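Local coordinates for protein NAD(P)H dehydrogenase (quinone) (Mycobacterium tuberculosis, PDB 1XDI) that uses NADH or NADPH and a bound FAD to reduce quinones such as menadione to quinols, and may increase resistance to reactive oxygen intermediates, at residues 167-172 and 271-276; 160-165 and 247-252; 184-189 and 264-269. All coordinates share one frame; numbering follows the deposited sequence.

Contact 1. Residues 167-172 and 271-276; sequences ERILTW and ALMTIG. With FAD (flavin-adenine dinucleotide), chain C.
Ile169 and Leu170 pair in parallel with Ala271 and Leu272, zipped together by three fairly straight backbone hydrogen bonds. Ala271 N gives to Arg168 O at 2.7 Å; Leu170 N then gives to Ala271 O at 2.6 Å, and Leu170 O takes Met273 N at 2.6 Å. The same oxygen also meets the CA-H of Leu272, so it has two partners. Side chains leave on two faces. On one, Ile169 CG2 approaches the methyl end of Met273, 4.4 Å from its CE, a loose apolar touch. On the other, Leu272 has CG anti to its backbone N (chi1 -164°), and its CD2 comes up to the backbone of Trp172, 3.6 Å from N.

Trp172, part of the FAD pocket, carries the contact beyond the strands. Its CG sits between the backbone N and the carbonyl carbon (chi1 61°). The six-membered part of the indole reaches the chain that follows Met273: CH2 meets Gly276 O at 3.7 Å, with the oxygen in the ring plane at the edge. Over one face, offset toward the rim, comes the flavin methyl C7M, 3.7 Å from Trp172 CD1, while the neighbouring methyl C8M packs against NE1, CE2 and CZ2. The end of this strand pair thus lines the flavin's dimethylbenzene end. The indole N-H is given to Asp47 OD1, a bond that would restrain the turn of the ring beside the cofactor.

Further out, Phe197 of helix 192-203 packs on both Trp172 and Leu272, while Val249 and Val256 of the antiparallel sheet cover Ile169 and Ala271. Strand 169-171 forms one margin of the five-stranded parallel sheet, and strand 270-273 lies between it and strand 185-188.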
loop_
_atom_site.group_PDB
_atom_site.type_symbol
_atom_site.label_atom_id
_atom_site.label_comp_id
_atom_site.label_asym_id
_atom_site.label_seq_id
_atom_site.Cartn_x
_atom_site.Cartn_y
_atom_site.Cartn_z
ATOM N N GLU A 167 42.766 -4.946 35.479
ATOM C CA GLU A 167 43.834 -3.979 35.265
ATOM C C GLU A 167 44.474 -3.995 33.893
ATOM O O GLU A 167 44.576 -2.962 33.235
ATOM C CB GLU A 167 44.971 -4.170 36.281
ATOM C CG GLU A 167 44.627 -4.229 37.778
ATOM C CD GLU A 167 45.797 -4.813 38.598
ATOM O OE1 GLU A 167 46.948 -4.344 38.330
ATOM O OE2 GLU A 167 45.561 -5.715 39.478
ATOM N N ARG A 168 44.917 -5.186 33.490
ATOM C CA ARG A 168 45.634 -5.406 32.243
ATOM C C ARG A 168 44.939 -6.340 31.255
ATOM O O ARG A 168 45.071 -6.154 30.035
ATOM C CB ARG A 168 47.021 -5.946 32.580
ATOM C CG ARG A 168 47.894 -4.986 33.352
ATOM C CD ARG A 168 49.259 -5.603 33.519
ATOM N NE ARG A 168 50.074 -4.882 34.484
ATOM C CZ ARG A 168 51.113 -5.405 35.132
ATOM N NH1 ARG A 168 51.500 -6.673 34.939
ATOM N NH2 ARG A 168 51.757 -4.634 35.999
ATOM N N ILE A 169 44.240 -7.349 31.790
ATOM C CA ILE A 169 43.466 -8.304 30.989
ATOM C C ILE A 169 42.067 -7.684 31.145
ATOM O O ILE A 169 41.514 -7.712 32.264
ATOM C CB ILE A 169 43.449 -9.745 31.605
ATOM C CG1 ILE A 169 44.848 -10.253 31.912
ATOM C CG2 ILE A 169 42.806 -10.691 30.614
ATOM C CD1 ILE A 169 45.655 -10.310 30.728
ATOM N N LEU A 170 41.501 -7.115 30.069
ATOM C CA LEU A 170 40.186 -6.437 30.169
ATOM C C LEU A 170 39.046 -6.925 29.323
ATOM O O LEU A 170 39.264 -7.316 28.197
ATOM C CB LEU A 170 40.326 -4.978 29.800
ATOM C CG LEU A 170 41.483 -4.201 30.403
ATOM C CD1 LEU A 170 41.413 -2.770 29.920
ATOM C CD2 LEU A 170 41.372 -4.222 31.918
ATOM N N THR A 171 37.825 -6.896 29.847
ATOM C CA THR A 171 36.649 -7.245 29.024
ATOM C C THR A 171 36.200 -5.842 28.595
ATOM O O THR A 171 36.628 -4.861 29.158
ATOM C CB THR A 171 35.474 -7.809 29.825
ATOM O OG1 THR A 171 35.033 -6.795 30.728
ATOM C CG2 THR A 171 35.848 -9.028 30.603
ATOM N N TRP A 172 35.334 -5.703 27.628
ATOM C CA TRP A 172 34.926 -4.344 27.288
ATOM C C TRP A 172 34.217 -3.583 28.444
ATOM O O TRP A 172 34.281 -2.333 28.508
ATOM C CB TRP A 172 34.041 -4.374 26.043
ATOM C CG TRP A 172 32.832 -5.134 26.241
ATOM C CD1 TRP A 172 31.681 -4.698 26.814
ATOM C CD2 TRP A 172 32.612 -6.491 25.877
ATOM N NE1 TRP A 172 30.748 -5.699 26.826
ATOM C CE2 TRP A 172 31.299 -6.818 26.257
ATOM C CE3 TRP A 172 33.392 -7.462 25.274
ATOM C CZ2 TRP A 172 30.748 -8.087 26.049
ATOM C CZ3 TRP A 172 32.831 -8.734 25.067
ATOM C CH2 TRP A 172 31.526 -9.029 25.454
ATOM N N ALA A 271 45.341 -6.000 27.362
ATOM C CA ALA A 271 44.670 -6.884 26.417
ATOM C C ALA A 271 43.155 -6.701 26.642
ATOM O O ALA A 271 42.637 -6.827 27.778
ATOM C CB ALA A 271 45.070 -8.341 26.641
ATOM N N LEU A 272 42.457 -6.348 25.569
ATOM C CA LEU A 272 41.009 -6.193 25.593
ATOM C C LEU A 272 40.454 -7.522 25.016
ATOM O O LEU A 272 40.640 -7.809 23.802
ATOM C CB LEU A 272 40.570 -5.036 24.669
ATOM C CG LEU A 272 39.144 -4.435 24.816
ATOM C CD1 LEU A 272 38.604 -4.036 23.483
ATOM C CD2 LEU A 272 38.183 -5.418 25.429
ATOM N N MET A 273 39.810 -8.350 25.846
ATOM C CA MET A 273 39.199 -9.573 25.307
ATOM C C MET A 273 37.861 -9.210 24.598
ATOM O O MET A 273 36.897 -8.682 25.207
ATOM C CB MET A 273 38.964 -10.604 26.409
ATOM C CG MET A 273 40.229 -11.285 26.932
ATOM S SD MET A 273 41.385 -11.719 25.599
ATOM C CE MET A 273 42.756 -10.913 26.264
ATOM N N THR A 274 37.825 -9.455 23.292
ATOM C CA THR A 274 36.657 -9.142 22.490
ATOM C C THR A 274 36.097 -10.393 21.893
ATOM O O THR A 274 35.955 -10.548 20.697
ATOM C CB THR A 274 37.014 -8.060 21.411
ATOM O OG1 THR A 274 36.607 -6.774 21.909
ATOM C CG2 THR A 274 36.325 -8.288 20.082
ATOM N N ILE A 275 35.816 -11.361 22.727
ATOM C CA ILE A 275 35.219 -12.532 22.129
ATOM C C ILE A 275 33.703 -12.266 22.107
ATOM O O ILE A 275 33.256 -11.113 21.882
ATOM C CB ILE A 275 35.444 -13.762 22.926
ATOM C CG1 ILE A 275 36.925 -14.013 23.126
ATOM C CG2 ILE A 275 34.802 -14.886 22.200
ATOM C CD1 ILE A 275 37.110 -14.842 24.344
ATOM N N GLY A 276 32.903 -13.294 22.336
ATOM C CA GLY A 276 31.491 -13.041 22.337
ATOM C C GLY A 276 30.954 -12.982 23.746
ATOM O O GLY A 276 31.663 -12.592 24.665
HETATM P PA FAD C . 20.339 -6.940 28.719
HETATM O O1A FAD C . 21.687 -7.650 28.687
HETATM O O2A FAD C . 20.321 -5.496 28.221
HETATM O O5B FAD C . 19.896 -7.012 30.176
HETATM C C5B FAD C . 19.121 -8.036 30.803
HETATM C C4B FAD C . 19.200 -7.551 32.235
HETATM O O4B FAD C . 18.458 -8.362 33.110
HETATM C C3B FAD C . 20.662 -7.435 32.927
HETATM O O3B FAD C . 21.232 -6.127 32.860
HETATM C C2B FAD C . 20.488 -7.902 34.294
HETATM O O2B FAD C . 20.487 -6.947 35.358
HETATM C C1B FAD C . 19.159 -8.613 34.322
HETATM N N9A FAD C . 19.146 -9.976 34.681
HETATM C C8A FAD C . 19.915 -11.070 34.339
HETATM N N7A FAD C . 19.554 -12.175 34.940
HETATM C C5A FAD C . 18.498 -11.804 35.719
HETATM C C6A FAD C . 17.655 -12.482 36.615
HETATM N N6A FAD C . 17.780 -13.768 36.873
HETATM N N1A FAD C . 16.662 -11.762 37.247
HETATM C C2A FAD C . 16.490 -10.449 37.022
HETATM N N3A FAD C . 17.275 -9.704 36.153
HETATM C C4A FAD C . 18.274 -10.543 35.558
HETATM N N1 FAD C . 22.963 -3.406 20.316
HETATM C C2 FAD C . 22.484 -2.427 19.489
HETATM O O2 FAD C . 21.319 -2.459 19.050
HETATM N N3 FAD C . 23.318 -1.389 19.140
HETATM C C4 FAD C . 24.610 -1.222 19.554
HETATM O O4 FAD C . 25.247 -0.242 19.172
HETATM C C4X FAD C . 25.071 -2.179 20.356
HETATM N N5 FAD C . 26.412 -2.020 20.807
HETATM C C5X FAD C . 26.905 -3.035 21.666
HETATM C C6 FAD C . 28.217 -2.950 22.180
HETATM C C7 FAD C . 28.767 -3.937 23.041
HETATM C C7M FAD C . 30.210 -3.784 23.581
HETATM C C8 FAD C . 27.951 -5.058 23.373
HETATM C C8M FAD C . 28.441 -6.185 24.268
HETATM C C9 FAD C . 26.672 -5.164 22.909
HETATM C C9A FAD C . 26.107 -4.193 22.089
HETATM N N10 FAD C . 24.728 -4.241 21.564
HETATM C C10 FAD C . 24.236 -3.268 20.741
HETATM C "C1'" FAD C . 23.938 -5.331 21.995
HETATM C "C2'" FAD C . 22.818 -4.983 22.931
HETATM O "O2'" FAD C . 23.377 -4.268 24.088
HETATM C "C3'" FAD C . 22.073 -6.194 23.418
HETATM O "O3'" FAD C . 21.400 -6.762 22.324
HETATM C "C4'" FAD C . 20.973 -5.915 24.424
HETATM O "O4'" FAD C . 21.737 -5.365 25.562
HETATM C "C5'" FAD C . 20.281 -7.046 25.011
HETATM O "O5'" FAD C . 19.230 -6.561 25.833
HETATM P P FAD C . 18.367 -7.464 26.769
HETATM O O1P FAD C . 17.379 -6.594 27.293
HETATM O O2P FAD C . 17.902 -8.723 26.146
HETATM O O3P FAD C . 19.424 -7.843 27.826
#

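Contact 2. Residues 160-165 and 247-252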
loop_
_atom_site.group_PDB
_atom_site.type_symbol
_atom_site.label_atom_id
_atom_site.label_comp_id
_atom_site.label_asym_id
_atom_site.label_seq_id
_atom_site.Cartn_x
_atom_site.Cartn_y
_atom_site.Cartn_z
ATOM N N PRO A 160 39.336 -19.396 29.945
ATOM C CA PRO A 160 40.074 -19.534 31.203
ATOM C C PRO A 160 41.581 -19.283 31.105
ATOM O O PRO A 160 42.252 -19.029 32.105
ATOM C CB PRO A 160 39.710 -20.933 31.661
ATOM C CG PRO A 160 39.218 -21.612 30.423
ATOM C CD PRO A 160 38.453 -20.552 29.726
ATOM N N SER A 161 42.132 -19.309 29.910
ATOM C CA SER A 161 43.550 -19.046 29.842
ATOM C C SER A 161 43.879 -17.557 29.667
ATOM O O SER A 161 44.994 -17.180 29.297
ATOM C CB SER A 161 44.172 -19.884 28.722
ATOM O OG SER A 161 43.516 -19.734 27.491
ATOM N N ALA A 162 42.899 -16.702 29.929
ATOM C CA ALA A 162 43.074 -15.258 29.794
ATOM C C ALA A 162 41.924 -14.656 30.540
ATOM O O ALA A 162 41.046 -14.000 29.978
ATOM C CB ALA A 162 43.054 -14.821 28.342
ATOM N N GLN A 163 41.920 -14.935 31.833
ATOM C CA GLN A 163 40.899 -14.422 32.712
ATOM C C GLN A 163 41.121 -12.934 32.919
ATOM O O GLN A 163 42.218 -12.515 33.259
ATOM C CB GLN A 163 40.975 -15.187 34.032
ATOM C CG GLN A 163 40.619 -16.663 33.848
ATOM C CD GLN A 163 39.318 -17.060 34.558
ATOM O OE1 GLN A 163 38.352 -16.264 34.665
ATOM N NE2 GLN A 163 39.274 -18.306 35.034
ATOM N N PRO A 164 40.081 -12.118 32.689
ATOM C CA PRO A 164 40.080 -10.654 32.838
ATOM C C PRO A 164 40.531 -10.352 34.228
ATOM O O PRO A 164 40.297 -11.132 35.141
ATOM C CB PRO A 164 38.633 -10.280 32.682
ATOM C CG PRO A 164 38.156 -11.285 31.748
ATOM C CD PRO A 164 38.786 -12.572 32.189
ATOM N N ASP A 165 41.174 -9.222 34.428
ATOM C CA ASP A 165 41.617 -8.964 35.778
ATOM C C ASP A 165 41.336 -7.568 36.194
ATOM O O ASP A 165 41.735 -7.151 37.265
ATOM C CB ASP A 165 43.117 -9.255 35.898
ATOM C CG ASP A 165 43.992 -8.289 35.097
ATOM O OD1 ASP A 165 43.476 -7.404 34.358
ATOM O OD2 ASP A 165 45.222 -8.428 35.213
ATOM N N ALA A 247 45.908 -18.369 22.282
ATOM C CA ALA A 247 46.067 -19.586 23.065
ATOM C C ALA A 247 45.989 -19.238 24.561
ATOM O O ALA A 247 45.578 -20.051 25.382
ATOM C CB ALA A 247 47.396 -20.197 22.733
ATOM N N SER A 248 46.377 -18.010 24.918
ATOM C CA SER A 248 46.310 -17.545 26.310
ATOM C C SER A 248 46.724 -16.080 26.434
ATOM O O SER A 248 47.325 -15.525 25.506
ATOM C CB SER A 248 47.264 -18.352 27.163
ATOM O OG SER A 248 48.490 -17.646 27.277
ATOM N N VAL A 249 46.433 -15.449 27.573
ATOM C CA VAL A 249 46.871 -14.067 27.800
ATOM C C VAL A 249 47.417 -13.973 29.217
ATOM O O VAL A 249 46.668 -13.953 30.196
ATOM C CB VAL A 249 45.746 -13.017 27.642
ATOM C CG1 VAL A 249 46.235 -11.711 28.127
ATOM C CG2 VAL A 249 45.345 -12.874 26.216
ATOM N N THR A 250 48.742 -13.923 29.304
ATOM C CA THR A 250 49.492 -13.866 30.565
ATOM C C THR A 250 49.825 -12.445 30.929
ATOM O O THR A 250 49.886 -11.564 30.074
ATOM C CB THR A 250 50.846 -14.557 30.420
ATOM O OG1 THR A 250 50.664 -15.837 29.817
ATOM C CG2 THR A 250 51.521 -14.707 31.758
ATOM N N ARG A 251 50.112 -12.248 32.203
ATOM C CA ARG A 251 50.499 -10.941 32.691
ATOM C C ARG A 251 52.009 -10.831 32.871
ATOM O O ARG A 251 52.618 -11.582 33.608
ATOM C CB ARG A 251 49.809 -10.673 33.997
ATOM C CG ARG A 251 49.440 -9.259 34.120
ATOM C CD ARG A 251 48.308 -9.123 35.071
ATOM N NE ARG A 251 48.192 -7.743 35.515
ATOM C CZ ARG A 251 48.469 -7.340 36.742
ATOM N NH1 ARG A 251 48.882 -8.211 37.662
ATOM N NH2 ARG A 251 48.322 -6.066 37.044
ATOM N N THR A 252 52.627 -9.898 32.174
ATOM C CA THR A 252 54.067 -9.764 32.292
ATOM C C THR A 252 54.413 -8.662 33.245
ATOM O O THR A 252 53.569 -8.145 33.973
ATOM C CB THR A 252 54.724 -9.427 30.952
ATOM O OG1 THR A 252 54.562 -8.029 30.664
ATOM C CG2 THR A 252 54.092 -10.215 29.876
#
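Ser161 and Ala162 press their loop against Ser248 and Val249, and this is the close-packed end of the contact. Ser161 O takes the amide of Val249 at 2.8 Å, the N-H pointing nearly straight at it. With OG between its backbone N and carbonyl carbon (chi1 52°), Ser161 also reaches back to give a hydrogen bond to Ala247 O at 3.0 Å, coming from above that carbonyl's plane. The loop residue thus grips the strand once as acceptor and once as donor. Next to it, the buried methyl of Ala162 lies against Val249 CB, with Val249 CG2 3.7 Å from it.

The other end is looser and faces solvent. Asp165 OD2 stands 3.1 Å from Arg251 NE, well out of the guanidinium plane, and the two flat groups are turned 84° apart, so charge alone pairs them. Each has another partner: Glu167 for Arg251, and the amides of Arg168 and Ile169 for Asp165 OD1.

Ala247 and Ser248 together face Thr259, a classic beta bulge, in the edge strand of the small antiparallel sheet that covers the Rossmann-type parallel sheet in this reductase family.

Contact 3. Residues 184-189 and 264-269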
loop_
_atom_site.group_PDB
_atom_site.type_symbol
_atom_site.label_atom_id
_atom_site.label_comp_id
_atom_site.label_asym_id
_atom_site.label_seq_id
_atom_site.Cartn_x
_atom_site.Cartn_y
_atom_site.Cartn_z
ATOM N N HIS A 184 50.232 0.337 24.424
ATOM C CA HIS A 184 50.066 -0.572 23.292
ATOM C C HIS A 184 48.889 -1.484 23.584
ATOM O O HIS A 184 49.036 -2.424 24.350
ATOM C CB HIS A 184 51.270 -1.479 23.117
ATOM C CG HIS A 184 51.213 -2.310 21.874
ATOM N ND1 HIS A 184 51.940 -3.469 21.715
ATOM C CD2 HIS A 184 50.522 -2.142 20.725
ATOM C CE1 HIS A 184 51.694 -3.983 20.523
ATOM N NE2 HIS A 184 50.838 -3.194 19.905
ATOM N N LEU A 185 47.738 -1.221 22.966
ATOM C CA LEU A 185 46.543 -2.027 23.163
ATOM C C LEU A 185 46.442 -3.258 22.243
ATOM O O LEU A 185 46.499 -3.159 20.992
ATOM C CB LEU A 185 45.276 -1.169 23.001
ATOM C CG LEU A 185 43.948 -1.939 23.191
ATOM C CD1 LEU A 185 43.967 -2.643 24.504
ATOM C CD2 LEU A 185 42.729 -1.018 23.162
ATOM N N ILE A 186 46.322 -4.426 22.865
ATOM C CA ILE A 186 46.175 -5.618 22.077
ATOM C C ILE A 186 44.741 -5.990 22.277
ATOM O O ILE A 186 44.335 -6.148 23.420
ATOM C CB ILE A 186 47.003 -6.777 22.581
ATOM C CG1 ILE A 186 48.430 -6.308 22.840
ATOM C CG2 ILE A 186 46.912 -7.924 21.564
ATOM C CD1 ILE A 186 49.442 -7.312 22.345
ATOM N N VAL A 187 44.005 -6.113 21.170
ATOM C CA VAL A 187 42.597 -6.488 21.110
ATOM C C VAL A 187 42.432 -7.902 20.496
ATOM O O VAL A 187 42.732 -8.147 19.311
ATOM C CB VAL A 187 41.812 -5.495 20.246
ATOM C CG1 VAL A 187 40.544 -6.118 19.694
ATOM C CG2 VAL A 187 41.472 -4.322 21.060
ATOM N N VAL A 188 41.912 -8.823 21.293
ATOM C CA VAL A 188 41.736 -10.202 20.848
ATOM C C VAL A 188 40.344 -10.511 20.352
ATOM O O VAL A 188 39.403 -10.381 21.104
ATOM C CB VAL A 188 42.102 -11.156 22.013
ATOM C CG1 VAL A 188 41.899 -12.601 21.613
ATOM C CG2 VAL A 188 43.542 -10.902 22.421
ATOM N N GLY A 189 40.215 -10.891 19.085
ATOM C CA GLY A 189 38.914 -11.268 18.534
ATOM C C GLY A 189 38.326 -10.370 17.476
ATOM O O GLY A 189 37.949 -9.262 17.778
ATOM N N ARG A 264 53.629 -17.879 18.077
ATOM C CA ARG A 264 54.187 -16.516 18.045
ATOM C C ARG A 264 53.596 -15.720 19.221
ATOM O O ARG A 264 52.597 -16.147 19.807
ATOM C CB ARG A 264 53.844 -15.836 16.699
ATOM C CG ARG A 264 53.854 -16.770 15.530
ATOM C CD ARG A 264 54.622 -16.250 14.374
ATOM N NE ARG A 264 55.447 -17.316 13.810
ATOM C CZ ARG A 264 56.772 -17.231 13.623
ATOM N NH1 ARG A 264 57.426 -16.105 13.940
ATOM N NH2 ARG A 264 57.460 -18.283 13.171
ATOM N N THR A 265 54.190 -14.583 19.575
ATOM C CA THR A 265 53.635 -13.817 20.685
ATOM C C THR A 265 53.610 -12.307 20.373
ATOM O O THR A 265 54.260 -11.908 19.434
ATOM C CB THR A 265 54.459 -14.100 21.981
ATOM O OG1 THR A 265 55.855 -14.029 21.682
ATOM C CG2 THR A 265 54.140 -15.494 22.550
ATOM N N VAL A 266 52.812 -11.488 21.080
ATOM C CA VAL A 266 52.836 -10.007 20.905
ATOM C C VAL A 266 52.878 -9.486 22.320
ATOM O O VAL A 266 52.533 -10.206 23.265
ATOM C CB VAL A 266 51.569 -9.337 20.322
ATOM C CG1 VAL A 266 51.946 -8.388 19.210
ATOM C CG2 VAL A 266 50.610 -10.342 19.866
ATOM N N GLU A 267 53.267 -8.242 22.490
ATOM C CA GLU A 267 53.307 -7.700 23.833
ATOM C C GLU A 267 52.631 -6.316 23.929
ATOM O O GLU A 267 52.937 -5.415 23.184
ATOM C CB GLU A 267 54.779 -7.611 24.333
ATOM C CG GLU A 267 55.389 -8.912 24.888
ATOM C CD GLU A 267 56.222 -8.694 26.188
ATOM O OE1 GLU A 267 55.844 -7.805 27.012
ATOM O OE2 GLU A 267 57.230 -9.419 26.402
ATOM N N GLY A 268 51.698 -6.119 24.829
ATOM C CA GLY A 268 51.143 -4.787 24.905
ATOM C C GLY A 268 51.091 -4.324 26.360
ATOM O O GLY A 268 51.623 -4.990 27.269
ATOM N N SER A 269 50.483 -3.167 26.599
ATOM C CA SER A 269 50.335 -2.747 27.974
ATOM C C SER A 269 49.092 -3.458 28.523
ATOM O O SER A 269 49.083 -3.917 29.688
ATOM C CB SER A 269 50.147 -1.244 28.082
ATOM O OG SER A 269 49.434 -0.750 26.973
#
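His184 and Ser269 supply most of the polar bonding here. The His184 amide points almost straight at Ser269 OG, 2.9 Å away, and His184 O takes the amide of Ser269 at 2.8 Å, so the backbone of His184 is gripped through both its N-H and its carbonyl. The imidazole adds a third bond: ND1 gives its hydrogen to Glu267 O at 2.6 Å, with the oxygen at the ring edge and somewhat tilted from its plane. This bond is bent, with an angle of 140° at the hydrogen. CG is anti to the backbone N (chi1 -173°), and it is the ND1 edge of the ring that meets strand 265-268.

Apolar contact comes from Ile186. Its CD1 lies 3.6 Å from Val266 CB and equally close to Gly268 N, so the tip of one branch covers both a side chain and the peptide next to it. Gly268 passes close by, its CA 3.2 Å from His184 O.

On the far side of the imidazole, NE2 bonds Thr209 OG1 of the neighbouring parallel strand. With ND1 donating to Glu267 O and NE2 also engaged, the ring is held from both nitrogens, and it ties the last antiparallel strand to the parallel sheet through hydrogen bonds, with Ile186 supplying the greasy part.

The three contacts lie within about 11 Å of each other, centre to centre, in one domain that fits the NAD(P)-binding domain of this reductase family. Contacts 1 and 3 share the five-stranded parallel sheet, where strands 270-273 and 185-188 are neighbours; contacts 2 and 3 involve the two edge strands, 246-251 and 265-268, of the antiparallel sheet. Along the chain contact 3 is nested within the loop closed by contact 1, while contact 2 crosses both. A probable backbone hydrogen bond from Leu272 to Ile186 joins contacts 1 and 3. The chain therefore weaves the two sheets into one block, whose contact 1 end reaches the flavin.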